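Local coordinates for DUF7790 domain-containing protein (Leptospira interrogans serogroup Icterohaemorrhagiae serovar copenhageni, PDB 6ULO), which is of unknown function but carries a Rossmann-related domain and is probably tethered to a membrane by a transmembrane helix absent from the truncated construct, at residues A[104-108]-A[186-191]. Sequence-based numbering, arbitrary orientation.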
loop_
_atom_site.group_PDB
_atom_site.type_symbol
_atom_site.label_atom_id
_atom_site.label_comp_id
_atom_site.label_asym_id
_atom_site.label_seq_id
_atom_site.Cartn_x
_atom_site.Cartn_y
_atom_site.Cartn_z
ATOM N N ILE A 104 -12.572 -2.194 -2.539
ATOM C CA ILE A 104 -13.005 -3.035 -1.431
ATOM C C ILE A 104 -14.439 -3.516 -1.631
ATOM O O ILE A 104 -14.761 -4.684 -1.373
ATOM C CB ILE A 104 -12.815 -2.260 -0.109
ATOM C CG1 ILE A 104 -11.318 -2.057 0.138
ATOM C CG2 ILE A 104 -13.518 -2.960 1.065
ATOM C CD1 ILE A 104 -10.993 -0.957 1.133
ATOM N N LEU A 105 -15.326 -2.626 -2.076
ATOM C CA LEU A 105 -16.700 -3.030 -2.373
ATOM C C LEU A 105 -16.716 -4.117 -3.435
ATOM O O LEU A 105 -17.430 -5.127 -3.302
ATOM C CB LEU A 105 -17.471 -1.803 -2.837
ATOM C CG LEU A 105 -18.891 -2.023 -3.349
ATOM C CD1 LEU A 105 -19.839 -2.588 -2.279
ATOM C CD2 LEU A 105 -19.435 -0.679 -3.921
ATOM N N PHE A 106 -15.902 -3.948 -4.494
ATOM C CA PHE A 106 -15.875 -4.970 -5.550
ATOM C C PHE A 106 -15.339 -6.297 -5.022
ATOM O O PHE A 106 -15.872 -7.356 -5.359
ATOM C CB PHE A 106 -15.041 -4.522 -6.736
ATOM C CG PHE A 106 -15.598 -3.374 -7.531
ATOM C CD1 PHE A 106 -16.879 -2.873 -7.327
ATOM C CD2 PHE A 106 -14.798 -2.798 -8.536
ATOM C CE1 PHE A 106 -17.350 -1.829 -8.101
ATOM C CE2 PHE A 106 -15.258 -1.758 -9.316
ATOM C CZ PHE A 106 -16.559 -1.275 -9.106
ATOM N N LEU A 107 -14.318 -6.267 -4.168
ATOM C CA LEU A 107 -13.817 -7.501 -3.560
ATOM C C LEU A 107 -14.906 -8.198 -2.760
ATOM O O LEU A 107 -15.085 -9.414 -2.870
ATOM C CB LEU A 107 -12.629 -7.207 -2.632
ATOM C CG LEU A 107 -11.324 -6.842 -3.349
ATOM C CD1 LEU A 107 -10.352 -6.215 -2.332
ATOM C CD2 LEU A 107 -10.711 -8.098 -3.996
ATOM N N GLN A 108 -15.627 -7.436 -1.926
ATOM C CA GLN A 108 -16.702 -8.026 -1.129
ATOM C C GLN A 108 -17.715 -8.764 -1.990
ATOM O O GLN A 108 -18.195 -9.829 -1.603
ATOM C CB GLN A 108 -17.404 -6.947 -0.305
ATOM C CG GLN A 108 -16.499 -6.403 0.815
ATOM C CD GLN A 108 -17.056 -5.181 1.471
ATOM O OE1 GLN A 108 -17.904 -4.492 0.896
ATOM N NE2 GLN A 108 -16.577 -4.894 2.673
ATOM N N ALA A 186 -11.405 -8.053 3.114
ATOM C CA ALA A 186 -12.366 -7.050 2.672
ATOM C C ALA A 186 -13.714 -7.277 3.330
ATOM O O ALA A 186 -14.331 -6.336 3.835
ATOM C CB ALA A 186 -12.488 -7.042 1.155
ATOM N N ILE A 187 -14.191 -8.527 3.305
ATOM C CA ILE A 187 -15.477 -8.874 3.897
ATOM C C ILE A 187 -15.497 -8.536 5.386
ATOM O O ILE A 187 -16.528 -8.105 5.920
ATOM C CB ILE A 187 -15.774 -10.365 3.632
ATOM C CG1 ILE A 187 -16.139 -10.546 2.177
ATOM C CG2 ILE A 187 -16.926 -10.863 4.533
ATOM C CD1 ILE A 187 -16.237 -12.014 1.751
ATOM N N GLU A 188 -14.390 -8.746 6.076
ATOM C CA GLU A 188 -14.295 -8.555 7.513
ATOM C C GLU A 188 -14.087 -7.111 7.920
ATOM O O GLU A 188 -13.999 -6.843 9.119
ATOM C CB GLU A 188 -13.173 -9.458 8.060
ATOM C CG GLU A 188 -13.583 -10.914 7.974
ATOM C CD GLU A 188 -12.507 -11.917 8.333
ATOM O OE1 GLU A 188 -11.310 -11.571 8.387
ATOM O OE2 GLU A 188 -12.879 -13.105 8.511
ATOM N N GLY A 189 -14.009 -6.176 6.978
ATOM C CA GLY A 189 -13.795 -4.793 7.325
ATOM C C GLY A 189 -12.364 -4.481 7.693
ATOM O O GLY A 189 -12.084 -3.437 8.299
ATOM N N LYS A 190 -11.429 -5.345 7.309
ATOM C CA LYS A 190 -10.038 -5.232 7.706
ATOM C C LYS A 190 -9.173 -4.529 6.694
ATOM O O LYS A 190 -7.958 -4.458 6.915
ATOM C CB LYS A 190 -9.479 -6.617 8.019
ATOM C CG LYS A 190 -10.163 -7.320 9.189
ATOM C CD LYS A 190 -9.630 -8.724 9.363
ATOM C CE LYS A 190 -10.158 -9.361 10.623
ATOM N NZ LYS A 190 -9.798 -10.813 10.626
ATOM N N ILE A 191 -9.754 -3.998 5.624
ATOM C CA ILE A 191 -9.032 -3.151 4.673
ATOM C C ILE A 191 -9.658 -1.782 4.810
ATOM O O ILE A 191 -10.862 -1.626 4.546
ATOM C CB ILE A 191 -9.130 -3.655 3.219
ATOM C CG1 ILE A 191 -8.811 -5.140 3.135
ATOM C CG2 ILE A 191 -8.189 -2.815 2.354
ATOM C CD1 ILE A 191 -8.876 -5.706 1.706
#
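A Schellman motif closes helix 176-187 at Gly-189, just before the chain enters the outermost strand 191-195 of the Rossmann-like sheet, and the C-terminal part of helix 94-109 packs against this helix-to-strand junction. Ala-186 lies at the centre: its CB is 3.8 Å from CB of Leu-107, with CG2 of Ile-104 and CG of Gln-108 slightly farther off. The small methyl is consistent with the close approach of the helices, CA of Ala-186 lying 5.8 Å from CA of Ile-104. At the strand end, the side chains of Ile-104 and Ile-191 lie side by side, running in opposite senses. With CG1 beside its backbone N (chi1 -67°), Ile-104 lays CD1 alongside the strand residue, 3.6 Å from CG2 of Ile-191.

The polar link is made by Gln-108, whose chain runs extended beyond CG across the end of the partner helix. Its NE2 donates to O of Ala-186 at 2.9 Å in a nearly straight bond (169°). The acceptor lies close to the plane of the glutamine amide, whereas the donor stands above the carbonyl plane. From the opposite face, N of Gly-189 closes the turn on the same oxygen at 3.2 Å. Arg-183, one turn back, hydrogen-bonds to the carbonyls of Leu-107 and Gln-108; the exchange is mutual, a side chain of each helix bonding to carbonyl oxygen near the C-terminal end of the other.

Two donors thus grip a carbonyl at the helix end, where the dipole probably makes it a stronger acceptor, and this polar clasp borders the aliphatic contact that joins helix 94-109 to the edge of the sheet.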